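PDB 6AF0: Ctr9 protein from Myceliophthora thermophila, which probably binds RNA polymerase II complexes, this chain being its tetratricopeptide-repeat (TPR) part, crystallised with other protein chains. Local coordinates for residues 574-588 / 600-614. Sequence-based numbering, arbitrary orientation.
Sequences DALLTTIPFNLGRSY and TYEQLLSRHSDYTDA
F582 of helix 573-591 enters 600-614 as a knob among Y601, L604, D613 and A614. Its CG lies opposite the backbone N (chi1 168°) and beside the carbonyl carbon, which sends the ring toward D613 and A614 at the start of helix 612-625. From CB outward, F582 CB lies 3.7 Å from Y611 CE1 and also meets L604 CD2; CG stays beside Y611 CE1; F582 CD1 touches Y601 CE1 at 3.6 Å and the CA of A614; F582 CE1 comes to 3.5 Å from D613 O; CZ ends at D613 CB. Y611 presents its edge to the F582 face in an offset edge-to-face pair, planes at 64°. Y601 is more nearly parallel but slid aside, so the two rings barely overlap.

L604 fills the middle of the helix pair, both methyls lying near T578 O. Further along, G585 brings its CA to 3.2 Å from T600 OG1, a hydroxyl bonded to A597 O within its own helix, while T600 CG2 meets the edge of the Y588 ring. At the other end the extended R607 side chain crosses L577 CB, and its NH2 forms a salt bridge with D574 OD1, modelled doubtfully short, the carboxylate and guanidinium planes clearly turned against each other. T578 CG2 packs obliquely against H608 ND1.

Two further protein chains extend the contact: one salt-bridges D613 and binds R586 through its backbone; acidic side chains of the other bond the hydroxyls of Y611 and T579. Segments 574-588 and 600-607, antiparallel at 160° with a closest axis approach of 9.0 Å, form a helix hairpin, and the aromatic cluster ties in the following helix 612-625, as in the stacked hairpins of a TPR superhelix.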
loop_
_atom_site.group_PDB
_atom_site.type_symbol
_atom_site.label_atom_id
_atom_site.label_comp_id
_atom_site.label_asym_id
_atom_site.label_seq_id
_atom_site.Cartn_x
_atom_site.Cartn_y
_atom_site.Cartn_z
ATOM N N ASP A 574 8.742 -6.468 33.121
ATOM C CA ASP A 574 10.120 -6.750 33.498
ATOM C C ASP A 574 11.027 -6.755 32.268
ATOM O O ASP A 574 12.113 -6.183 32.313
ATOM C CB ASP A 574 10.243 -8.052 34.299
ATOM C CG ASP A 574 11.718 -8.445 34.605
ATOM O OD1 ASP A 574 12.615 -7.588 34.450
ATOM O OD2 ASP A 574 11.998 -9.603 35.011
ATOM N N ALA A 575 10.587 -7.368 31.170
ATOM C CA ALA A 575 11.337 -7.281 29.897
ATOM C C ALA A 575 11.542 -5.834 29.403
ATOM O O ALA A 575 12.653 -5.426 29.057
ATOM C CB ALA A 575 10.658 -8.091 28.814
ATOM N N LEU A 576 10.467 -5.062 29.373
ATOM C CA LEU A 576 10.546 -3.656 28.991
ATOM C C LEU A 576 11.380 -2.835 29.982
ATOM O O LEU A 576 11.998 -1.824 29.616
ATOM C CB LEU A 576 9.142 -3.061 28.885
ATOM C CG LEU A 576 8.415 -3.261 27.555
ATOM C CD1 LEU A 576 8.296 -4.723 27.128
ATOM C CD2 LEU A 576 7.042 -2.621 27.660
ATOM N N LEU A 577 11.382 -3.261 31.242
ATOM C CA LEU A 577 12.190 -2.601 32.274
ATOM C C LEU A 577 13.647 -3.077 32.283
ATOM O O LEU A 577 14.430 -2.625 33.117
ATOM C CB LEU A 577 11.570 -2.813 33.659
ATOM C CG LEU A 577 10.669 -1.740 34.287
ATOM C CD1 LEU A 577 11.513 -0.591 34.828
ATOM C CD2 LEU A 577 9.614 -1.220 33.326
ATOM N N THR A 578 13.983 -4.020 31.398
ATOM C CA THR A 578 15.379 -4.387 31.126
ATOM C C THR A 578 15.842 -3.722 29.829
ATOM O O THR A 578 16.895 -3.091 29.794
ATOM C CB THR A 578 15.622 -5.923 31.069
ATOM O OG1 THR A 578 14.933 -6.504 29.955
ATOM C CG2 THR A 578 15.181 -6.599 32.372
ATOM N N THR A 579 15.049 -3.856 28.773
ATOM C CA THR A 579 15.376 -3.238 27.495
ATOM C C THR A 579 15.485 -1.713 27.629
ATOM O O THR A 579 16.568 -1.150 27.448
ATOM C CB THR A 579 14.346 -3.611 26.409
ATOM O OG1 THR A 579 14.538 -4.974 26.036
ATOM C CG2 THR A 579 14.523 -2.793 25.182
ATOM N N ILE A 580 14.382 -1.054 27.971
ATOM C CA ILE A 580 14.305 0.411 27.895
ATOM C C ILE A 580 15.384 1.133 28.708
ATOM O O ILE A 580 15.956 2.102 28.213
ATOM C CB ILE A 580 12.923 0.954 28.280
ATOM C CG1 ILE A 580 11.872 0.408 27.336
ATOM C CG2 ILE A 580 12.903 2.477 28.204
ATOM C CD1 ILE A 580 10.462 0.762 27.746
ATOM N N PRO A 581 15.672 0.684 29.943
ATOM C CA PRO A 581 16.766 1.338 30.679
ATOM C C PRO A 581 18.165 1.145 30.092
ATOM O O PRO A 581 19.087 1.900 30.409
ATOM C CB PRO A 581 16.697 0.691 32.058
ATOM C CG PRO A 581 15.267 0.337 32.194
ATOM C CD PRO A 581 14.895 -0.188 30.830
ATOM N N PHE A 582 18.337 0.126 29.266
ATOM C CA PHE A 582 19.560 0.023 28.515
ATOM C C PHE A 582 19.566 1.129 27.491
ATOM O O PHE A 582 20.546 1.860 27.363
ATOM C CB PHE A 582 19.700 -1.324 27.822
ATOM C CG PHE A 582 20.814 -1.354 26.819
ATOM C CD1 PHE A 582 22.131 -1.479 27.244
ATOM C CD2 PHE A 582 20.552 -1.203 25.461
ATOM C CE1 PHE A 582 23.175 -1.480 26.325
ATOM C CE2 PHE A 582 21.581 -1.223 24.543
ATOM C CZ PHE A 582 22.897 -1.357 24.975
ATOM N N ASN A 583 18.456 1.254 26.782
ATOM C CA ASN A 583 18.313 2.286 25.770
ATOM C C ASN A 583 18.595 3.646 26.403
ATOM O O ASN A 583 19.341 4.454 25.846
ATOM C CB ASN A 583 16.927 2.270 25.113
ATOM C CG ASN A 583 16.651 0.988 24.366
ATOM O OD1 ASN A 583 16.623 0.962 23.158
ATOM N ND2 ASN A 583 16.449 -0.079 25.087
ATOM N N LEU A 584 18.033 3.866 27.587
ATOM C CA LEU A 584 18.221 5.121 28.309
ATOM C C LEU A 584 19.685 5.374 28.672
ATOM O O LEU A 584 20.176 6.502 28.564
ATOM C CB LEU A 584 17.367 5.132 29.573
ATOM C CG LEU A 584 17.518 6.397 30.424
ATOM C CD1 LEU A 584 17.004 7.634 29.693
ATOM C CD2 LEU A 584 16.793 6.243 31.743
ATOM N N GLY A 585 20.375 4.316 29.098
ATOM C CA GLY A 585 21.810 4.384 29.405
ATOM C C GLY A 585 22.631 4.697 28.178
ATOM O O GLY A 585 23.553 5.529 28.207
ATOM N N ARG A 586 22.262 4.026 27.093
ATOM C CA ARG A 586 22.853 4.262 25.787
ATOM C C ARG A 586 22.664 5.686 25.305
ATOM O O ARG A 586 23.545 6.239 24.673
ATOM C CB ARG A 586 22.237 3.314 24.759
ATOM C CG ARG A 586 23.035 3.208 23.472
ATOM C CD ARG A 586 24.329 2.479 23.706
ATOM N NE ARG A 586 25.231 2.609 22.577
ATOM C CZ ARG A 586 26.089 3.599 22.414
ATOM N NH1 ARG A 586 26.162 4.575 23.298
ATOM N NH2 ARG A 586 26.886 3.598 21.364
ATOM N N SER A 587 21.494 6.246 25.580
ATOM C CA SER A 587 21.158 7.599 25.175
ATOM C C SER A 587 21.958 8.592 25.976
ATOM O O SER A 587 22.526 9.525 25.415
ATOM C CB SER A 587 19.668 7.869 25.372
ATOM O OG SER A 587 19.308 9.071 24.730
ATOM N N TYR A 588 22.004 8.385 27.288
ATOM C CA TYR A 588 22.878 9.183 28.183
ATOM C C TYR A 588 24.306 9.171 27.678
ATOM O O TYR A 588 24.952 10.183 27.516
ATOM C CB TYR A 588 22.873 8.614 29.609
ATOM C CG TYR A 588 21.671 8.976 30.467
ATOM C CD1 TYR A 588 21.106 10.253 30.416
ATOM C CD2 TYR A 588 21.119 8.056 31.356
ATOM C CE1 TYR A 588 20.013 10.595 31.204
ATOM C CE2 TYR A 588 20.025 8.396 32.150
ATOM C CZ TYR A 588 19.482 9.668 32.074
ATOM O OH TYR A 588 18.405 10.016 32.856
ATOM N N THR A 600 22.935 4.152 35.427
ATOM C CA THR A 600 21.708 3.533 34.930
ATOM C C THR A 600 21.969 2.098 34.475
ATOM O O THR A 600 21.179 1.203 34.778
ATOM C CB THR A 600 21.055 4.314 33.768
ATOM O OG1 THR A 600 21.806 4.122 32.579
ATOM C CG2 THR A 600 20.965 5.791 34.051
ATOM N N TYR A 601 23.065 1.897 33.734
ATOM C CA TYR A 601 23.516 0.556 33.350
ATOM C C TYR A 601 23.672 -0.308 34.590
ATOM O O TYR A 601 23.137 -1.406 34.672
ATOM C CB TYR A 601 24.860 0.607 32.625
ATOM C CG TYR A 601 24.818 1.051 31.174
ATOM C CD1 TYR A 601 23.720 0.802 30.361
ATOM C CD2 TYR A 601 25.921 1.671 30.595
ATOM C CE1 TYR A 601 23.711 1.207 29.033
ATOM C CE2 TYR A 601 25.914 2.059 29.272
ATOM C CZ TYR A 601 24.814 1.837 28.510
ATOM O OH TYR A 601 24.848 2.258 27.220
ATOM N N GLU A 602 24.389 0.225 35.568
ATOM C CA GLU A 602 24.593 -0.455 36.831
ATOM C C GLU A 602 23.301 -0.795 37.569
ATOM O O GLU A 602 23.160 -1.904 38.059
ATOM C CB GLU A 602 25.478 0.394 37.730
ATOM C CG GLU A 602 26.849 0.643 37.136
ATOM C CD GLU A 602 27.916 0.808 38.184
ATOM O OE1 GLU A 602 27.859 1.795 38.962
ATOM O OE2 GLU A 602 28.810 -0.066 38.209
ATOM N N GLN A 603 22.364 0.146 37.646
ATOM C CA GLN A 603 21.096 -0.096 38.332
ATOM C C GLN A 603 20.317 -1.183 37.631
ATOM O O GLN A 603 19.755 -2.059 38.261
ATOM C CB GLN A 603 20.252 1.167 38.387
ATOM C CG GLN A 603 18.949 0.991 39.156
ATOM C CD GLN A 603 17.801 0.421 38.326
ATOM O OE1 GLN A 603 17.935 0.179 37.117
ATOM N NE2 GLN A 603 16.656 0.211 38.978
ATOM N N LEU A 604 20.261 -1.090 36.313
ATOM C CA LEU A 604 19.687 -2.143 35.474
ATOM C C LEU A 604 20.370 -3.484 35.721
ATOM O O LEU A 604 19.714 -4.527 35.698
ATOM C CB LEU A 604 19.825 -1.775 33.991
ATOM C CG LEU A 604 19.633 -2.935 33.009
ATOM C CD1 LEU A 604 18.203 -3.455 33.084
ATOM C CD2 LEU A 604 19.984 -2.506 31.599
ATOM N N LEU A 605 21.690 -3.441 35.912
ATOM C CA LEU A 605 22.490 -4.642 36.185
ATOM C C LEU A 605 22.277 -5.187 37.602
ATOM O O LEU A 605 22.151 -6.394 37.793
ATOM C CB LEU A 605 23.989 -4.397 35.944
ATOM C CG LEU A 605 24.542 -4.389 34.506
ATOM C CD1 LEU A 605 26.050 -4.190 34.527
ATOM C CD2 LEU A 605 24.203 -5.648 33.725
ATOM N N SER A 606 22.222 -4.302 38.591
ATOM C CA SER A 606 21.960 -4.718 39.974
ATOM C C SER A 606 20.689 -5.585 40.049
ATOM O O SER A 606 20.677 -6.649 40.673
ATOM C CB SER A 606 21.861 -3.493 40.904
ATOM O OG SER A 606 20.614 -2.811 40.796
ATOM N N ARG A 607 19.636 -5.128 39.387
ATOM C CA ARG A 607 18.405 -5.882 39.288
ATOM C C ARG A 607 18.540 -7.035 38.271
ATOM O O ARG A 607 17.761 -7.999 38.278
ATOM C CB ARG A 607 17.256 -4.939 38.909
ATOM C CG ARG A 607 16.332 -5.495 37.844
ATOM C CD ARG A 607 15.280 -4.500 37.436
ATOM N NE ARG A 607 14.308 -5.157 36.575
ATOM C CZ ARG A 607 13.097 -4.684 36.316
ATOM N NH1 ARG A 607 12.686 -3.531 36.842
ATOM N NH2 ARG A 607 12.288 -5.369 35.528
ATOM N N HIS A 608 19.514 -6.931 37.381
ATOM C CA HIS A 608 19.591 -7.856 36.268
ATOM C C HIS A 608 20.965 -7.820 35.609
ATOM O O HIS A 608 21.136 -7.214 34.557
ATOM C CB HIS A 608 18.486 -7.515 35.260
ATOM C CG HIS A 608 17.996 -8.695 34.486
ATOM N ND1 HIS A 608 16.655 -8.929 34.252
ATOM C CD2 HIS A 608 18.667 -9.716 33.901
ATOM C CE1 HIS A 608 16.523 -10.038 33.545
ATOM N NE2 HIS A 608 17.726 -10.536 33.322
ATOM N N SER A 609 21.928 -8.496 36.232
ATOM C CA SER A 609 23.348 -8.390 35.860
ATOM C C SER A 609 23.798 -9.297 34.712
ATOM O O SER A 609 24.965 -9.253 34.309
ATOM C CB SER A 609 24.237 -8.653 37.087
ATOM O OG SER A 609 25.619 -8.614 36.754
ATOM N N ASP A 610 22.876 -10.101 34.191
ATOM C CA ASP A 610 23.160 -11.021 33.081
ATOM C C ASP A 610 22.739 -10.457 31.725
ATOM O O ASP A 610 22.945 -11.122 30.705
ATOM C CB ASP A 610 22.453 -12.338 33.315
ATOM C CG ASP A 610 21.183 -12.165 34.078
ATOM O OD1 ASP A 610 21.172 -11.321 35.006
ATOM O OD2 ASP A 610 20.202 -12.873 33.773
ATOM N N TYR A 611 22.127 -9.260 31.720
ATOM C CA TYR A 611 21.916 -8.479 30.479
ATOM C C TYR A 611 23.259 -7.949 30.027
ATOM O O TYR A 611 23.782 -6.997 30.603
ATOM C CB TYR A 611 20.961 -7.311 30.696
ATOM C CG TYR A 611 20.374 -6.753 29.409
ATOM C CD1 TYR A 611 20.781 -5.525 28.909
ATOM C CD2 TYR A 611 19.399 -7.447 28.703
ATOM C CE1 TYR A 611 20.236 -5.002 27.748
ATOM C CE2 TYR A 611 18.850 -6.930 27.537
ATOM C CZ TYR A 611 19.275 -5.701 27.063
ATOM O OH TYR A 611 18.767 -5.142 25.909
ATOM N N THR A 612 23.816 -8.567 28.993
ATOM C CA THR A 612 25.248 -8.447 28.730
ATOM C C THR A 612 25.619 -7.210 27.937
ATOM O O THR A 612 26.666 -6.609 28.191
ATOM C CB THR A 612 25.789 -9.703 28.043
ATOM O OG1 THR A 612 24.865 -10.142 27.042
ATOM C CG2 THR A 612 25.933 -10.787 29.058
ATOM N N ASP A 613 24.749 -6.829 26.998
ATOM C CA ASP A 613 24.938 -5.613 26.203
ATOM C C ASP A 613 25.190 -4.417 27.133
ATOM O O ASP A 613 25.978 -3.516 26.818
ATOM C CB ASP A 613 23.737 -5.368 25.260
ATOM C CG ASP A 613 23.828 -6.187 23.923
ATOM O OD1 ASP A 613 24.863 -6.852 23.642
ATOM O OD2 ASP A 613 22.857 -6.164 23.131
ATOM N N ALA A 614 24.544 -4.425 28.295
ATOM C CA ALA A 614 24.797 -3.390 29.288
ATOM C C ALA A 614 26.243 -3.393 29.744
ATOM O O ALA A 614 26.904 -2.375 29.709
ATOM C CB ALA A 614 23.882 -3.551 30.475
#